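Local coordinates for protein ribulose bisphosphate carboxylase (Hyperthermus butylicus DSM 5456, PDB 6HUN) that probably catalyses the magnesium-dependent carboxylation of ribulose 1,5-bisphosphate to two molecules of 3-phosphoglycerate, as a form III Rubisco thought to act in archaeal AMP degradation, at residues A[110-115]-A[147-152]; A[140-145]-A[315-320]. All coordinates share one frame; numbering follows the deposited sequence.

Contacts 1 and 2 lie on the same side of the chain's centre, their own centres about 9 Å apart, and their segments alternate along the sequence. Helices 115-122 and 312-322 border both, and Met-321 packs on Phe-150 of one and Phe-142 of the other. Contact 1, partly exposed, joins two turns through a backbone N-H, a hydroxyl and a ring under glycine, and the second subunit reaches it. Contact 2 is fully buried in the seam between the N-terminal and barrel domains, so its chemistry must satisfy a lysine's charge. They meet directly: Leu-147 CB lies 4.1 Å from Phe-142 CB, and Ile-115 CD1 lies 4.2 Å from Leu-318 CD2.

Contact 1 (A[110-115]-A[147-152]); sequences FEEGSI and LETFPG
The two loops come closest at Gly-113 and Thr-149, CA to CA 4.7 Å, where a type II turn over residues 111-114 faces a type I turn over residues 147-150. Gly-113 has the positive phi (64°) of the third position of its turn and, having no CB, lets Thr-149 O lie close against it. Its N-H reaches Thr-149 OG1 at 2.8 Å, a somewhat bent bond (141°). The hydroxyl sits between the backbone N and carbonyl carbon (chi1 68°) and donates its own hydrogen to Tyr-146 O in helix 144-147, while CG2 lies by the CB and CG of Glu-112. Phe-150 slides beneath the turn: Gly-113 CA stands over one ring face in a CH-pi contact, 3.9 Å from the centroid. Ile-115 crosses this ring obliquely, its CD1 3.4 Å from Phe-150 CE1, an apolar branch suited to a buried aromatic. Ser-114 turns away and N-caps helix 115-122, OG accepting from Asn-117 N. Gln-279 NE2 donates to Gly-113 O and its OE1 accepts from Ile-115 N. Far from the annotated sites, the contact packs the turn entering helix 115-122 against the turn leaving helix 144-147, beside helices 275-288 and 312-322.

Contact 2 (A[140-145]-A[315-320]); sequences VYFPPS and VAKLAR
Lys-317 NZ donates to the carbonyl O of Val-140 at 2.7 Å, a short bond that ties helix 312-322 to the end of strand 132-141. The nitrogen approaches from above the carbonyl plane, 29° out of it, with a C=O...N angle of 148°. Lysine suits the place because its long chain spans the gap between helix and strand, whose nearest CA atoms, those of Val-140 and Lys-317, are still 8.8 Å apart. CG stands anti to the backbone N and chi2 continues extended, but the chain bends at chi3 (-99°), and this bend helps bring the ammonium group to the carbonyl.

The methylenes do apolar work on the way. Lys-317 CD meets the edge of the Phe-142 ring, near its plane, 3.8 Å from CE2, as the two side chains run antiparallel alongside one another. Phe-142 CZ then touches Leu-318 CD2 at 3.9 Å, the two side chains roughly perpendicular. One face of the ring carries Val-140 CG1, 3.6 Å above its plane and nearer the ring's margin than its centre, so a beta-branched strand residue helps fix how the aromatic is turned.

The buried ammonium group also has a salt bridge to Asp-139 OD1, which probably helps keep it charged, and a hydrogen bond to Gln-368 OE1, an oxygen that accepts from Phe-142 N as well and so positions both sides of the contact. Phe-118 of helix 115-122 meets the Phe-142 ring edge-to-face, and Val-140 rests on Val-41 and Ala-43 of the adjacent antiparallel strand 41-49. Helix 312-322 belongs to the connection between barrel strands 291-295 and 326-328, so the contact sets the N-terminal domain's sheet against an outer helix of the TIM barrel.

Contact 1 (A[110-115]-A[147-152])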
# COMPACT_ATOMS: atom_id res chain seq x y z
N PHE A 110 4.20 11.16 -16.29
CA PHE A 110 4.80 10.54 -15.10
C PHE A 110 6.02 11.33 -14.62
O PHE A 110 6.82 11.80 -15.43
CB PHE A 110 5.15 9.07 -15.42
CG PHE A 110 3.96 8.29 -15.96
CD1 PHE A 110 2.94 7.87 -15.10
CD2 PHE A 110 3.84 7.99 -17.32
CE1 PHE A 110 1.84 7.17 -15.58
CE2 PHE A 110 2.75 7.32 -17.82
CZ PHE A 110 1.75 6.87 -16.96
N GLU A 111 6.16 11.49 -13.30
CA GLU A 111 7.38 12.08 -12.78
C GLU A 111 8.51 11.06 -12.85
O GLU A 111 8.34 9.88 -12.50
CB GLU A 111 7.21 12.55 -11.34
CG GLU A 111 8.50 13.27 -10.86
CD GLU A 111 8.45 13.74 -9.40
OE1 GLU A 111 7.36 13.99 -8.87
OE2 GLU A 111 9.55 13.94 -8.80
N GLU A 112 9.70 11.52 -13.25
CA GLU A 112 10.83 10.61 -13.40
C GLU A 112 11.14 9.91 -12.09
O GLU A 112 11.30 10.56 -11.06
CB GLU A 112 12.10 11.42 -13.78
CG GLU A 112 12.04 12.10 -15.06
CD GLU A 112 11.47 13.55 -15.01
OE1 GLU A 112 12.04 14.38 -15.79
OE2 GLU A 112 10.46 13.85 -14.29
N GLY A 113 11.41 8.60 -12.18
CA GLY A 113 11.89 7.85 -11.03
C GLY A 113 10.94 7.73 -9.85
O GLY A 113 11.40 7.43 -8.75
N SER A 114 9.64 8.02 -10.00
CA SER A 114 8.73 8.05 -8.83
C SER A 114 7.71 6.92 -8.91
O SER A 114 6.70 7.06 -9.60
CB SER A 114 8.00 9.39 -8.75
OG SER A 114 7.04 9.37 -7.67
N ILE A 115 7.85 5.84 -8.12
CA ILE A 115 6.78 4.84 -8.07
C ILE A 115 5.50 5.43 -7.49
O ILE A 115 4.40 5.09 -7.98
CB ILE A 115 7.26 3.59 -7.32
CG1 ILE A 115 8.50 2.98 -7.98
CG2 ILE A 115 6.11 2.57 -7.23
CD1 ILE A 115 8.19 2.27 -9.29
N LEU A 147 11.72 3.80 -18.11
CA LEU A 147 12.26 2.71 -17.30
C LEU A 147 13.65 3.07 -16.77
O LEU A 147 13.96 2.81 -15.60
CB LEU A 147 12.29 1.41 -18.11
CG LEU A 147 12.78 0.15 -17.40
CD1 LEU A 147 11.82 -0.16 -16.24
CD2 LEU A 147 12.83 -1.04 -18.31
N GLU A 148 14.47 3.74 -17.58
CA GLU A 148 15.79 4.07 -17.07
C GLU A 148 15.81 5.18 -16.04
O GLU A 148 16.89 5.47 -15.51
CB GLU A 148 16.73 4.42 -18.25
CG GLU A 148 16.39 5.71 -19.00
CD GLU A 148 17.26 5.88 -20.28
OE1 GLU A 148 17.76 4.87 -20.84
OE2 GLU A 148 17.47 7.04 -20.73
N THR A 149 14.69 5.84 -15.67
CA THR A 149 14.76 6.76 -14.55
C THR A 149 14.73 6.06 -13.19
O THR A 149 14.84 6.72 -12.15
CB THR A 149 13.61 7.80 -14.66
OG1 THR A 149 12.32 7.19 -14.46
CG2 THR A 149 13.64 8.43 -16.05
N PHE A 150 14.57 4.72 -13.19
CA PHE A 150 14.54 3.92 -11.98
C PHE A 150 15.87 3.17 -11.84
O PHE A 150 16.52 2.87 -12.85
CB PHE A 150 13.39 2.93 -12.06
CG PHE A 150 12.06 3.60 -12.09
CD1 PHE A 150 11.40 3.88 -10.88
CD2 PHE A 150 11.46 3.94 -13.29
CE1 PHE A 150 10.17 4.55 -10.86
CE2 PHE A 150 10.20 4.62 -13.29
CZ PHE A 150 9.55 4.89 -12.07
N PRO A 151 16.35 2.93 -10.61
CA PRO A 151 17.73 2.37 -10.48
C PRO A 151 17.79 0.89 -10.74
O PRO A 151 18.84 0.38 -11.18
CB PRO A 151 18.12 2.66 -9.02
CG PRO A 151 16.74 2.77 -8.32
CD PRO A 151 15.84 3.41 -9.32
N GLY A 152 16.71 0.19 -10.42
CA GLY A 152 16.71 -1.27 -10.39
C GLY A 152 17.56 -1.77 -9.24
O GLY A 152 18.02 -1.01 -8.36

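Contact 2 (A[140-145]-A[315-320])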
# COMPACT_ATOMS: atom_id res chain seq x y z
N VAL A 140 1.98 -3.58 -17.16
CA VAL A 140 2.26 -2.24 -17.68
C VAL A 140 3.59 -2.36 -18.36
O VAL A 140 4.53 -2.91 -17.77
CB VAL A 140 2.31 -1.16 -16.58
CG1 VAL A 140 2.69 0.21 -17.19
CG2 VAL A 140 0.93 -1.01 -15.91
N TYR A 141 3.65 -1.86 -19.60
CA TYR A 141 4.87 -1.80 -20.38
C TYR A 141 5.49 -0.45 -20.12
O TYR A 141 4.82 0.59 -20.28
CB TYR A 141 4.56 -1.95 -21.86
CG TYR A 141 5.68 -1.35 -22.73
CD1 TYR A 141 6.86 -2.05 -22.90
CD2 TYR A 141 5.57 -0.09 -23.30
CE1 TYR A 141 7.92 -1.54 -23.71
CE2 TYR A 141 6.65 0.46 -24.11
CZ TYR A 141 7.81 -0.29 -24.28
OH TYR A 141 8.88 0.16 -25.03
N PHE A 142 6.76 -0.46 -19.73
CA PHE A 142 7.52 0.75 -19.46
C PHE A 142 8.49 0.98 -20.61
O PHE A 142 9.33 0.10 -20.85
CB PHE A 142 8.26 0.66 -18.14
CG PHE A 142 7.34 0.55 -16.97
CD1 PHE A 142 6.65 1.67 -16.55
CD2 PHE A 142 7.10 -0.64 -16.37
CE1 PHE A 142 5.75 1.59 -15.48
CE2 PHE A 142 6.22 -0.73 -15.27
CZ PHE A 142 5.55 0.38 -14.86
N PRO A 143 8.43 2.10 -21.32
CA PRO A 143 9.43 2.34 -22.42
C PRO A 143 10.79 2.70 -21.86
O PRO A 143 10.91 3.15 -20.71
CB PRO A 143 8.84 3.52 -23.20
CG PRO A 143 8.02 4.27 -22.22
CD PRO A 143 7.45 3.21 -21.23
N PRO A 144 11.87 2.54 -22.67
CA PRO A 144 13.22 2.73 -22.13
C PRO A 144 13.44 4.07 -21.47
O PRO A 144 14.18 4.14 -20.49
CB PRO A 144 14.12 2.59 -23.40
CG PRO A 144 13.36 1.72 -24.29
CD PRO A 144 11.87 1.97 -24.02
N SER A 145 12.87 5.15 -22.00
CA SER A 145 13.20 6.47 -21.48
C SER A 145 12.59 6.68 -20.11
O SER A 145 13.11 7.45 -19.29
CB SER A 145 12.72 7.54 -22.46
OG SER A 145 11.32 7.37 -22.63
N VAL A 315 3.22 -6.28 -9.49
CA VAL A 315 3.87 -5.88 -8.25
C VAL A 315 5.36 -6.28 -8.30
O VAL A 315 6.23 -5.54 -7.86
CB VAL A 315 3.16 -6.57 -7.07
CG1 VAL A 315 3.98 -6.39 -5.74
CG2 VAL A 315 1.71 -6.07 -6.94
N ALA A 316 5.65 -7.49 -8.81
CA ALA A 316 7.03 -7.93 -8.93
C ALA A 316 7.84 -7.07 -9.89
O ALA A 316 9.00 -6.70 -9.62
CB ALA A 316 7.11 -9.43 -9.38
N LYS A 317 7.24 -6.68 -11.01
CA LYS A 317 7.93 -5.78 -11.94
C LYS A 317 8.22 -4.42 -11.30
O LYS A 317 9.34 -3.89 -11.43
CB LYS A 317 7.04 -5.64 -13.18
CG LYS A 317 7.44 -4.57 -14.10
CD LYS A 317 6.45 -4.53 -15.26
CE LYS A 317 6.99 -5.23 -16.42
NZ LYS A 317 6.26 -4.94 -17.69
N LEU A 318 7.28 -3.88 -10.54
CA LEU A 318 7.55 -2.58 -9.89
C LEU A 318 8.62 -2.73 -8.81
O LEU A 318 9.42 -1.84 -8.59
CB LEU A 318 6.25 -2.02 -9.27
CG LEU A 318 5.14 -1.66 -10.30
CD1 LEU A 318 3.81 -1.37 -9.53
CD2 LEU A 318 5.51 -0.44 -11.03
N ALA A 319 8.60 -3.86 -8.07
CA ALA A 319 9.64 -4.11 -7.07
C ALA A 319 11.05 -4.17 -7.70
O ALA A 319 12.02 -3.62 -7.15
CB ALA A 319 9.33 -5.42 -6.36
N ARG A 320 11.15 -4.76 -8.88
CA ARG A 320 12.43 -4.82 -9.56
C ARG A 320 12.87 -3.43 -10.02
O ARG A 320 14.03 -3.05 -9.88
CB ARG A 320 12.30 -5.76 -10.75
CG ARG A 320 13.61 -5.78 -11.59
CD ARG A 320 13.52 -6.94 -12.66
NE ARG A 320 14.75 -6.96 -13.49
CZ ARG A 320 14.92 -7.73 -14.58
NH1 ARG A 320 13.93 -8.52 -14.99
NH2 ARG A 320 16.06 -7.67 -15.28